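Local structure of pectate lyase (Bacillus, 3VMW) at residues N109-H114 against H136-S141; Y200-N205 against Y222-N227; P209-A214 against T229-R234; Y245-G250 against V283-P288. The protein probably cleaves pectate, the polygalacturonate of plant cell walls, by beta-elimination, as a secreted polysaccharide lyase of family 1. All blocks are in the same frame, centred on the assembly; numbering follows the deposited sequence.

Interaction 1. Residues N109-H114 against H136-S141; sequences NVSIHH and HNEFYS
His113 and Tyr140 lie side by side on neighbouring parallel strands, and the histidine can be followed outward atom by atom across the tyrosine. Its CB sits over the middle of the Tyr140 ring, 3.4 Å from the ring centroid and almost on the normal, a CH-pi contact. CG has moved on toward the phenol end and meets CZ and OH of Tyr140; CD2 and NE2 have the hydroxyl as their neighbour. The oxygen OH of Tyr140 thus stands over the centre of the imidazole. The two planes are only 9° apart but slid so far that the rings barely overlap. Both residues place CG between the backbone N and the carbonyl carbon (chi1 67° for His113, 57° for Tyr140), which is why they lean the same way. At the rim of the imidazole, His113 ND1 shares a nearly straight 2.7 Å hydrogen bond with His114 ND1, while His113 NE2 is bonded to Glu91, so both ring nitrogens are engaged and the rotation of the ring is fixed. CE1 of the His114 ring approaches the edge of Tyr140, 3.6 Å from Tyr140 CE1, completing an aromatic cluster. On the opposite face of the sheet, that of Ile112 and Phe139, Ile112 CB rests 4.1 Å from Phe139 CD1, as suits a buried interior. The backbones are joined by Glu138 N to Val110 O and Ile112 N to Glu138 O, both 2.9 Å. Parallel strands of successive coils in register, aromatic groups meeting on one face and apolar ones on the other, fit the right-handed parallel beta-helix of polysaccharide lyase family 1.

Interaction 2. Residues Y200-N205 against Y222-N227; sequences YFNNLN and YFKDIN
The shortest direct polar bond between Tyr200-Asn205 and Tyr222-Asn227 runs from Asn227 N to Leu204 O, 2.7 Å, and is nearly straight. It holds the strands together beyond the corner at Asn203, while before the corner Lys224 N reaches Phe201 O at 2.8 Å and Phe201 N reaches Tyr222 O. On the inner face Phe201 and Phe223 point the same way. CD2 of Phe201 lies over one face of the Phe223 ring toward its rim, 3.6 Å from Phe223 CE1, with the planes inclined at 44°. In both, CG is anti to the carbonyl carbon (chi1 -62° and -64°), so the rings descend together into the core. Leu204 CD1 and Ile226 CD1 continue this apolar row at 3.8 Å, where branched aliphatic groups fill space that a polar group could occupy only at a cost. The face bearing Tyr200 and Lys224 is more mixed. The extended lysine chain passes the edge of the Tyr200 ring, its CD 3.4 Å from Tyr200 OH, and also runs beside Asn202 OD1. Tyr200 CE1 packs obliquely on Tyr222 CD2, and the helix 309-319 covers both tyrosines. Water bridges the polar side chains: one molecule donates to Asn202 OD1 and Asp225 OD2, another to Asn203 OD1 and Asp225 O. The amide of Asn203 also bonds Asn174 on the preceding coil, and Asn202 ND2 bonds Glu173. Phenylalanines aligned inside and asparagines at the turns, repeated from coil to coil, are typical of the stacked rungs of a parallel beta-helix.

Interaction 3. Residues P209-A214 against T229-R234; sequences PLIRYA and TAINSR. With ADA (alpha-D-galactopyranuronic acid), chain B.
Arg212 and Arg234 run side by side from paired parallel strands of the pectate lyase beta-helix, pointing the same way toward a bound galacturonate. Their guanidinium planes are 46° apart, and Arg234 CZ lies over one face of the Arg212 group, toward its rim. Arg234 meets the sugar carboxylate with its edge: NH1 donates to O6B of the galacturonate at 2.8 Å and NH2 to O6A at 2.7 Å, a two-pronged grip that fixes the carboxylate in rotation. The bend at chi3 (81°) turns the guanidinium to this position, and Ser271 holds its NE. Arg212, extended and tied to Asp185 by a salt bridge, adds positive charge close by, which probably strengthens the anion site; Arg207 also bonds the sugar. A methionine in place of Arg234 would probably leave both carboxylate oxygens without these donors and the sugar freer to turn. Beneath, Ile211 and Ile231 lie alongside each other on the buried face, CD1 of Ile211 4.1 Å from CG2 of Ile231, branched groups suited to the core. Leu210 crosses Arg234 obliquely and presents an apolar flank to guanidinium and sugar alike: Leu210 CD1 is 3.5 Å from Arg234 NH2 and 3.4 Å from O6A of the galacturonate.

Interaction 4. Residues Y245-G250 against V283-P288; sequences YFDNVG and VFVNTP
Tyr245-Gly250 and Val283-Pro288 are successive rungs of the parallel beta-helix, and strand 283-285 is the outermost of its sheet within the chain. Backbone hydrogen bonds set the register: Phe246 N to Val283 O, Val285 N to Phe246 O and Asn248 N to Val285 O, each 2.8 Å. Beyond the strand a side chain takes over. Thr287 puts OG1 anti to the carbonyl carbon (chi1 -71°), bringing it between the two segments, where it accepts from Val249 N at 3.0 Å and donates to Val285 O at 2.9 Å. The hydroxyl approaches that carbonyl from above its plane, so Val285 O serves both Asn248 N and Thr287. A valine at the Thr287 position would probably leave Val249 N without its acceptor and free the corner to shift, since the bond to Val285 O would go as well. Among apolar contacts, the rings of Phe246 and Phe284 point the same way with planes at 20°, but are slid apart so that little overlaps; Phe246 CD2 comes 3.5 Å from Phe284 CE1. Phe246 also stacks on Phe223, carrying the aromatic row inward from the end of the sheet. On the other face Val283 and Val285, beta-branched residues suited to strands, flank Tyr245 obliquely: CG1 of Val283 meets CE1, and CG2 of Val285 meets the phenol oxygen. Helix 309-319 also packs on Tyr245 and Val283. Water supplies the last link, a single molecule donating to Asn286 O and, at 2.7 Å, to Gly250 O.

How the interactions relate
Interactions 1, 2 and 4 share one parallel sheet, in which strands 111-113, 138-140, 200-202, 222-226, 245-249 and 283-285 follow in chain order, with strand 171-175 between 138-140 and 200-202. Interaction 3 belongs to another face of the beta-helix, reached from interaction 2 by turning the corner: the two alternate along the chain and touch through Phe223 and Ile231. Centres of interactions 2 and 4 are about 10 Å apart, with Phe223 stacked on Phe246 between them; interaction 1 lies farther along, its centre about 24 Å from that of interaction 4. Interaction 3 grips the sugar, while Asn205 of interaction 2 also touches a galacturonate, so coil stacking places ligand-contacting residues of successive turns together.

Interaction 1. Residues N109-H114 against H136-S141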
# COMPACT_ATOMS: atom_id res chain seq x y z
N ASN A 109 10.38 -6.95 0.99
CA ASN A 109 11.34 -7.13 2.08
C ASN A 109 12.15 -5.86 2.42
O ASN A 109 13.33 -5.96 2.76
CB ASN A 109 12.29 -8.31 1.82
CG ASN A 109 12.94 -8.80 3.09
OD1 ASN A 109 12.27 -8.93 4.13
ND2 ASN A 109 14.27 -9.08 3.04
N VAL A 110 11.52 -4.69 2.35
CA VAL A 110 12.20 -3.48 2.84
C VAL A 110 11.43 -2.84 3.98
O VAL A 110 10.22 -3.06 4.11
CB VAL A 110 12.45 -2.44 1.73
CG1 VAL A 110 13.37 -3.02 0.65
CG2 VAL A 110 11.15 -1.95 1.11
N SER A 111 12.13 -2.06 4.79
CA SER A 111 11.51 -1.19 5.80
C SER A 111 11.63 0.26 5.35
O SER A 111 12.71 0.72 5.02
CB SER A 111 12.20 -1.34 7.16
OG SER A 111 12.12 -2.71 7.57
N ILE A 112 10.50 0.97 5.33
CA ILE A 112 10.52 2.35 4.90
C ILE A 112 9.77 3.08 5.97
O ILE A 112 8.63 2.73 6.26
CB ILE A 112 9.80 2.54 3.53
CG1 ILE A 112 10.41 1.59 2.48
CG2 ILE A 112 9.95 4.00 3.09
CD1 ILE A 112 9.81 1.77 1.05
N HIS A 113 10.40 4.10 6.56
CA HIS A 113 9.84 4.67 7.77
C HIS A 113 10.22 6.14 7.99
O HIS A 113 11.22 6.65 7.47
CB HIS A 113 10.22 3.80 8.98
CG HIS A 113 11.69 3.82 9.30
ND1 HIS A 113 12.25 4.66 10.24
CD2 HIS A 113 12.71 3.06 8.83
CE1 HIS A 113 13.55 4.43 10.33
NE2 HIS A 113 13.86 3.46 9.49
N HIS A 114 9.40 6.82 8.78
CA HIS A 114 9.67 8.22 9.12
C HIS A 114 9.88 9.13 7.90
O HIS A 114 10.69 10.06 7.93
CB HIS A 114 10.86 8.33 10.09
CG HIS A 114 10.58 7.72 11.43
ND1 HIS A 114 10.83 6.40 11.72
CD2 HIS A 114 10.03 8.26 12.55
CE1 HIS A 114 10.48 6.15 12.97
NE2 HIS A 114 9.98 7.26 13.49
N HIS A 136 5.61 -8.02 1.87
CA HIS A 136 6.57 -8.36 2.93
C HIS A 136 7.50 -7.18 3.29
O HIS A 136 8.70 -7.38 3.52
CB HIS A 136 7.39 -9.61 2.55
CG HIS A 136 6.71 -10.91 2.88
ND1 HIS A 136 6.07 -11.67 1.92
CD2 HIS A 136 6.56 -11.57 4.05
CE1 HIS A 136 5.54 -12.75 2.50
NE2 HIS A 136 5.83 -12.72 3.79
N ASN A 137 6.93 -5.98 3.35
CA ASN A 137 7.66 -4.80 3.82
C ASN A 137 7.17 -4.37 5.19
O ASN A 137 6.17 -4.90 5.71
CB ASN A 137 7.49 -3.65 2.84
CG ASN A 137 7.73 -4.07 1.39
OD1 ASN A 137 6.81 -4.11 0.55
ND2 ASN A 137 8.95 -4.37 1.10
N GLU A 138 7.89 -3.44 5.81
CA GLU A 138 7.45 -2.82 7.05
C GLU A 138 7.41 -1.29 6.89
O GLU A 138 8.41 -0.69 6.48
CB GLU A 138 8.43 -3.19 8.17
CG GLU A 138 8.39 -2.25 9.34
CD GLU A 138 7.79 -2.87 10.59
OE1 GLU A 138 8.24 -3.99 10.95
OE2 GLU A 138 6.91 -2.22 11.22
N PHE A 139 6.28 -0.68 7.22
CA PHE A 139 6.07 0.75 7.05
C PHE A 139 5.62 1.37 8.37
O PHE A 139 4.69 0.88 8.99
CB PHE A 139 4.95 0.99 6.03
CG PHE A 139 5.16 0.31 4.70
CD1 PHE A 139 6.21 0.67 3.88
CD2 PHE A 139 4.27 -0.67 4.25
CE1 PHE A 139 6.39 0.06 2.64
CE2 PHE A 139 4.45 -1.30 3.00
CZ PHE A 139 5.50 -0.93 2.19
N TYR A 140 6.25 2.47 8.79
CA TYR A 140 5.85 3.11 10.03
C TYR A 140 6.35 4.55 10.13
O TYR A 140 7.18 4.99 9.33
CB TYR A 140 6.31 2.29 11.27
CG TYR A 140 7.81 2.03 11.35
CD1 TYR A 140 8.65 2.87 12.09
CD2 TYR A 140 8.39 0.93 10.71
CE1 TYR A 140 10.04 2.62 12.18
CE2 TYR A 140 9.76 0.67 10.80
CZ TYR A 140 10.58 1.53 11.53
OH TYR A 140 11.94 1.28 11.61
N SER A 141 5.77 5.29 11.07
CA SER A 141 6.33 6.57 11.47
C SER A 141 6.14 6.70 13.00
O SER A 141 6.80 6.00 13.75
CB SER A 141 5.77 7.75 10.64
OG SER A 141 4.37 7.98 10.85

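Interaction 2. Residues Y200-N205 against Y222-N227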
# COMPACT_ATOMS: atom_id res chain seq x y z
N TYR A 200 -0.61 -6.59 8.29
CA TYR A 200 -0.81 -6.25 9.70
C TYR A 200 -0.95 -4.73 9.75
O TYR A 200 0.00 -4.02 9.39
CB TYR A 200 0.43 -6.65 10.47
CG TYR A 200 0.36 -6.48 11.99
CD1 TYR A 200 -0.77 -6.80 12.69
CD2 TYR A 200 1.47 -6.00 12.72
CE1 TYR A 200 -0.83 -6.71 14.09
CE2 TYR A 200 1.43 -5.87 14.13
CZ TYR A 200 0.27 -6.24 14.80
OH TYR A 200 0.18 -6.15 16.19
N PHE A 201 -2.12 -4.25 10.20
CA PHE A 201 -2.41 -2.82 10.31
C PHE A 201 -2.56 -2.52 11.79
O PHE A 201 -3.56 -2.93 12.41
CB PHE A 201 -3.75 -2.51 9.62
CG PHE A 201 -3.78 -2.81 8.13
CD1 PHE A 201 -2.91 -2.16 7.24
CD2 PHE A 201 -4.74 -3.68 7.62
CE1 PHE A 201 -3.00 -2.40 5.85
CE2 PHE A 201 -4.86 -3.93 6.24
CZ PHE A 201 -3.98 -3.28 5.35
N ASN A 202 -1.57 -1.85 12.39
CA ASN A 202 -1.48 -1.84 13.86
C ASN A 202 -1.12 -0.45 14.40
O ASN A 202 -0.11 0.14 14.00
CB ASN A 202 -0.42 -2.86 14.34
CG ASN A 202 -0.24 -2.83 15.84
OD1 ASN A 202 -1.20 -2.90 16.60
ND2 ASN A 202 1.00 -2.72 16.27
N ASN A 203 -1.96 0.06 15.30
CA ASN A 203 -1.70 1.33 15.96
C ASN A 203 -1.67 2.48 14.97
O ASN A 203 -0.67 3.19 14.83
CB ASN A 203 -0.39 1.31 16.77
CG ASN A 203 -0.26 2.56 17.69
OD1 ASN A 203 -1.27 3.07 18.17
ND2 ASN A 203 0.97 3.07 17.89
N LEU A 204 -2.80 2.66 14.28
CA LEU A 204 -2.93 3.62 13.21
C LEU A 204 -4.12 4.51 13.58
O LEU A 204 -5.01 4.08 14.33
CB LEU A 204 -3.27 2.91 11.90
CG LEU A 204 -2.27 1.80 11.48
CD1 LEU A 204 -2.80 1.03 10.25
CD2 LEU A 204 -0.88 2.39 11.20
N ASN A 205 -4.16 5.73 13.04
CA ASN A 205 -5.32 6.58 13.28
C ASN A 205 -6.44 6.37 12.28
O ASN A 205 -7.60 6.16 12.67
CB ASN A 205 -4.94 8.06 13.31
CG ASN A 205 -6.08 8.94 13.77
OD1 ASN A 205 -6.49 9.88 13.07
ND2 ASN A 205 -6.59 8.66 14.95
N TYR A 222 -5.05 -8.34 9.37
CA TYR A 222 -5.24 -8.24 10.81
C TYR A 222 -5.18 -6.74 11.15
O TYR A 222 -4.13 -6.10 11.02
CB TYR A 222 -4.10 -9.02 11.47
CG TYR A 222 -4.08 -9.06 13.00
CD1 TYR A 222 -5.21 -8.74 13.75
CD2 TYR A 222 -2.93 -9.45 13.66
CE1 TYR A 222 -5.17 -8.79 15.15
CE2 TYR A 222 -2.87 -9.49 15.03
CZ TYR A 222 -3.99 -9.17 15.78
OH TYR A 222 -3.88 -9.26 17.14
N PHE A 223 -6.33 -6.16 11.51
CA PHE A 223 -6.44 -4.77 11.90
C PHE A 223 -6.43 -4.74 13.43
O PHE A 223 -7.22 -5.47 14.08
CB PHE A 223 -7.80 -4.20 11.44
CG PHE A 223 -8.01 -4.15 9.95
CD1 PHE A 223 -7.97 -2.94 9.27
CD2 PHE A 223 -8.32 -5.30 9.24
CE1 PHE A 223 -8.20 -2.90 7.89
CE2 PHE A 223 -8.55 -5.26 7.86
CZ PHE A 223 -8.49 -4.06 7.18
N LYS A 224 -5.56 -3.90 14.03
CA LYS A 224 -5.45 -3.87 15.48
C LYS A 224 -5.16 -2.47 15.98
O LYS A 224 -4.26 -1.78 15.43
CB LYS A 224 -4.32 -4.79 15.94
CG LYS A 224 -4.10 -4.88 17.46
CD LYS A 224 -2.86 -5.75 17.72
CE LYS A 224 -2.58 -5.95 19.19
NZ LYS A 224 -1.29 -6.69 19.35
N ASP A 225 -5.91 -2.06 16.99
CA ASP A 225 -5.65 -0.79 17.67
C ASP A 225 -5.69 0.35 16.66
O ASP A 225 -4.72 1.11 16.51
CB ASP A 225 -4.32 -0.84 18.42
CG ASP A 225 -4.37 -1.76 19.63
OD1 ASP A 225 -5.50 -2.12 20.06
OD2 ASP A 225 -3.28 -2.12 20.14
N ILE A 226 -6.80 0.45 15.95
CA ILE A 226 -6.97 1.55 14.99
C ILE A 226 -7.80 2.63 15.68
O ILE A 226 -8.95 2.40 16.04
CB ILE A 226 -7.70 1.10 13.70
CG1 ILE A 226 -7.06 -0.16 13.10
CG2 ILE A 226 -7.79 2.25 12.66
CD1 ILE A 226 -5.80 0.06 12.44
N ASN A 227 -7.22 3.79 15.87
CA ASN A 227 -7.80 4.77 16.77
C ASN A 227 -9.12 5.40 16.31
O ASN A 227 -10.05 5.52 17.11
CB ASN A 227 -6.79 5.87 17.08
CG ASN A 227 -7.26 6.82 18.16
OD1 ASN A 227 -7.41 6.41 19.31
ND2 ASN A 227 -7.49 8.10 17.80
O HOH W 1 -1.00 -1.98 19.21
O HOH W 2 -4.14 3.32 18.44

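Interaction 3. Residues P209-A214 against T229-R234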
# COMPACT_ATOMS: atom_id res chain seq x y z
N PRO A 209 -7.94 1.25 4.06
CA PRO A 209 -7.43 2.48 3.44
C PRO A 209 -8.57 3.50 3.34
O PRO A 209 -9.75 3.17 3.60
CB PRO A 209 -7.13 2.04 1.98
CG PRO A 209 -7.67 0.57 1.85
CD PRO A 209 -8.62 0.40 3.06
N LEU A 210 -8.21 4.71 2.92
CA LEU A 210 -9.19 5.66 2.41
C LEU A 210 -9.38 5.33 0.92
O LEU A 210 -8.43 5.49 0.13
CB LEU A 210 -8.65 7.06 2.56
CG LEU A 210 -9.56 8.28 2.22
CD1 LEU A 210 -8.83 9.60 2.54
CD2 LEU A 210 -9.91 8.27 0.77
N ILE A 211 -10.57 4.89 0.53
CA ILE A 211 -10.77 4.47 -0.85
C ILE A 211 -11.79 5.38 -1.55
O ILE A 211 -12.92 5.47 -1.12
CB ILE A 211 -11.32 3.02 -0.97
CG1 ILE A 211 -10.53 2.02 -0.11
CG2 ILE A 211 -11.31 2.56 -2.44
CD1 ILE A 211 -11.33 0.71 0.08
N ARG A 212 -11.37 6.04 -2.64
CA ARG A 212 -12.30 6.75 -3.53
C ARG A 212 -12.40 5.98 -4.85
O ARG A 212 -11.38 5.58 -5.40
CB ARG A 212 -11.78 8.15 -3.83
CG ARG A 212 -11.62 9.10 -2.62
CD ARG A 212 -11.09 10.45 -3.16
NE ARG A 212 -11.21 11.57 -2.24
CZ ARG A 212 -10.32 11.92 -1.33
NH1 ARG A 212 -9.20 11.23 -1.18
NH2 ARG A 212 -10.55 13.01 -0.58
N TYR A 213 -13.63 5.80 -5.33
CA TYR A 213 -13.95 5.24 -6.66
C TYR A 213 -13.63 3.76 -6.88
O TYR A 213 -14.42 3.04 -7.53
CB TYR A 213 -13.32 6.06 -7.80
CG TYR A 213 -13.69 7.52 -7.70
CD1 TYR A 213 -14.95 7.93 -8.09
CD2 TYR A 213 -12.80 8.47 -7.20
CE1 TYR A 213 -15.34 9.27 -7.97
CE2 TYR A 213 -13.20 9.82 -7.08
CZ TYR A 213 -14.46 10.19 -7.47
OH TYR A 213 -14.86 11.49 -7.34
N ALA A 214 -12.49 3.34 -6.35
CA ALA A 214 -11.87 2.06 -6.75
C ALA A 214 -12.61 0.79 -6.30
O ALA A 214 -13.32 0.79 -5.28
CB ALA A 214 -10.45 2.00 -6.25
N THR A 229 -10.78 5.38 12.49
CA THR A 229 -11.54 4.63 11.51
C THR A 229 -10.62 3.75 10.69
O THR A 229 -9.42 4.03 10.57
CB THR A 229 -12.26 5.57 10.54
OG1 THR A 229 -11.28 6.37 9.89
CG2 THR A 229 -13.23 6.51 11.31
N ALA A 230 -11.15 2.66 10.13
CA ALA A 230 -10.30 1.82 9.27
C ALA A 230 -10.67 1.99 7.79
O ALA A 230 -10.21 2.91 7.14
CB ALA A 230 -10.40 0.32 9.68
N ILE A 231 -11.52 1.12 7.27
CA ILE A 231 -11.80 1.15 5.84
C ILE A 231 -12.85 2.23 5.55
O ILE A 231 -13.96 2.18 6.07
CB ILE A 231 -12.34 -0.20 5.40
CG1 ILE A 231 -11.31 -1.29 5.73
CG2 ILE A 231 -12.68 -0.18 3.90
CD1 ILE A 231 -11.98 -2.73 5.69
N ASN A 232 -12.50 3.20 4.71
CA ASN A 232 -13.38 4.31 4.40
C ASN A 232 -13.70 4.27 2.92
O ASN A 232 -12.83 4.50 2.10
CB ASN A 232 -12.66 5.63 4.73
CG ASN A 232 -13.58 6.84 4.59
OD1 ASN A 232 -14.73 6.69 4.19
ND2 ASN A 232 -13.07 8.04 4.93
N SER A 233 -14.95 3.97 2.58
CA SER A 233 -15.30 3.71 1.19
C SER A 233 -16.15 4.87 0.69
O SER A 233 -17.21 5.12 1.20
CB SER A 233 -16.07 2.38 1.07
OG SER A 233 -16.45 2.11 -0.27
N ARG A 234 -15.63 5.58 -0.31
CA ARG A 234 -16.20 6.87 -0.73
C ARG A 234 -16.48 6.92 -2.22
O ARG A 234 -15.86 6.20 -3.01
CB ARG A 234 -15.21 7.98 -0.37
CG ARG A 234 -15.10 8.22 1.13
CD ARG A 234 -13.72 8.76 1.51
NE ARG A 234 -13.61 10.21 1.27
CZ ARG A 234 -12.88 11.03 2.02
NH1 ARG A 234 -12.85 12.34 1.76
NH2 ARG A 234 -12.17 10.55 3.05
C1 ADA B . -7.91 13.89 6.90
C2 ADA B . -7.14 15.03 6.24
C3 ADA B . -8.05 15.94 5.50
C4 ADA B . -8.91 15.27 4.54
C5 ADA B . -9.64 14.11 5.19
C6 ADA B . -10.43 13.27 4.29
O2 ADA B . -6.53 15.72 7.29
O3 ADA B . -7.23 16.92 4.80
O4 ADA B . -8.07 14.76 3.50
O5 ADA B . -8.73 13.23 5.97
O6B ADA B . -11.21 13.80 3.46
O6A ADA B . -10.39 12.00 4.39
O HOH W 3 -12.96 14.54 -0.41

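Interaction 4. Residues Y245-G250 against V283-P288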
# COMPACT_ATOMS: atom_id res chain seq x y z
N TYR A 245 -9.50 -10.03 10.38
CA TYR A 245 -9.65 -10.05 11.83
C TYR A 245 -9.46 -8.62 12.34
O TYR A 245 -8.40 -8.01 12.09
CB TYR A 245 -8.56 -10.97 12.43
CG TYR A 245 -8.86 -11.34 13.86
CD1 TYR A 245 -9.56 -12.51 14.14
CD2 TYR A 245 -8.50 -10.51 14.92
CE1 TYR A 245 -9.87 -12.85 15.39
CE2 TYR A 245 -8.82 -10.87 16.24
CZ TYR A 245 -9.51 -12.05 16.44
OH TYR A 245 -9.88 -12.50 17.69
N PHE A 246 -10.47 -8.09 13.04
CA PHE A 246 -10.38 -6.72 13.61
C PHE A 246 -10.38 -6.77 15.12
O PHE A 246 -11.22 -7.44 15.72
CB PHE A 246 -11.60 -5.87 13.21
CG PHE A 246 -11.77 -5.67 11.73
CD1 PHE A 246 -11.30 -4.50 11.13
CD2 PHE A 246 -12.42 -6.63 10.95
CE1 PHE A 246 -11.48 -4.28 9.74
CE2 PHE A 246 -12.60 -6.43 9.57
CZ PHE A 246 -12.11 -5.25 8.96
N ASP A 247 -9.45 -6.06 15.76
CA ASP A 247 -9.36 -6.04 17.22
C ASP A 247 -9.17 -4.60 17.66
O ASP A 247 -8.17 -3.98 17.30
CB ASP A 247 -8.17 -6.89 17.68
CG ASP A 247 -7.94 -6.81 19.20
OD1 ASP A 247 -6.85 -7.16 19.67
OD2 ASP A 247 -8.84 -6.37 19.92
N ASN A 248 -10.13 -4.06 18.41
CA ASN A 248 -10.08 -2.67 18.89
C ASN A 248 -9.95 -1.67 17.74
O ASN A 248 -8.99 -0.89 17.69
CB ASN A 248 -8.92 -2.47 19.85
CG ASN A 248 -8.98 -1.10 20.55
OD1 ASN A 248 -7.95 -0.57 20.98
ND2 ASN A 248 -10.18 -0.52 20.66
N VAL A 249 -10.91 -1.69 16.83
CA VAL A 249 -10.79 -0.89 15.62
C VAL A 249 -11.94 0.13 15.60
O VAL A 249 -13.10 -0.26 15.52
CB VAL A 249 -10.86 -1.77 14.38
CG1 VAL A 249 -10.99 -0.91 13.13
CG2 VAL A 249 -9.61 -2.67 14.27
N GLY A 250 -11.61 1.42 15.67
CA GLY A 250 -12.61 2.46 15.48
C GLY A 250 -13.02 3.09 16.80
O GLY A 250 -13.06 2.42 17.83
N VAL A 283 -14.16 -11.06 11.53
CA VAL A 283 -14.30 -11.27 12.96
C VAL A 283 -14.01 -9.92 13.61
O VAL A 283 -13.01 -9.27 13.27
CB VAL A 283 -13.33 -12.34 13.47
CG1 VAL A 283 -13.22 -12.28 15.00
CG2 VAL A 283 -13.79 -13.73 13.01
N PHE A 284 -14.87 -9.51 14.54
CA PHE A 284 -14.76 -8.18 15.14
C PHE A 284 -14.67 -8.33 16.64
O PHE A 284 -15.63 -8.80 17.28
CB PHE A 284 -16.03 -7.37 14.83
CG PHE A 284 -16.30 -7.19 13.37
CD1 PHE A 284 -15.57 -6.27 12.63
CD2 PHE A 284 -17.30 -7.93 12.74
CE1 PHE A 284 -15.83 -6.08 11.25
CE2 PHE A 284 -17.57 -7.77 11.39
CZ PHE A 284 -16.85 -6.83 10.63
N VAL A 285 -13.56 -7.91 17.21
CA VAL A 285 -13.39 -7.94 18.65
C VAL A 285 -13.24 -6.49 19.13
O VAL A 285 -12.35 -5.78 18.65
CB VAL A 285 -12.12 -8.72 19.04
CG1 VAL A 285 -11.99 -8.78 20.54
CG2 VAL A 285 -12.16 -10.14 18.43
N ASN A 286 -14.07 -6.08 20.08
CA ASN A 286 -14.09 -4.68 20.56
C ASN A 286 -14.06 -3.72 19.39
O ASN A 286 -13.25 -2.78 19.34
CB ASN A 286 -12.87 -4.40 21.44
CG ASN A 286 -12.96 -5.08 22.78
OD1 ASN A 286 -14.02 -5.59 23.14
ND2 ASN A 286 -11.87 -5.05 23.56
N THR A 287 -14.91 -3.97 18.41
CA THR A 287 -14.91 -3.21 17.18
C THR A 287 -16.36 -3.03 16.76
O THR A 287 -17.03 -4.03 16.45
CB THR A 287 -14.16 -4.01 16.09
OG1 THR A 287 -12.74 -4.06 16.37
CG2 THR A 287 -14.40 -3.40 14.72
N PRO A 288 -16.88 -1.77 16.75
CA PRO A 288 -18.31 -1.57 16.43
C PRO A 288 -18.73 -2.28 15.14
O PRO A 288 -18.03 -2.22 14.13
CB PRO A 288 -18.43 -0.04 16.27
CG PRO A 288 -17.30 0.53 17.08
CD PRO A 288 -16.16 -0.49 16.92
O HOH W 4 -12.91 0.16 19.22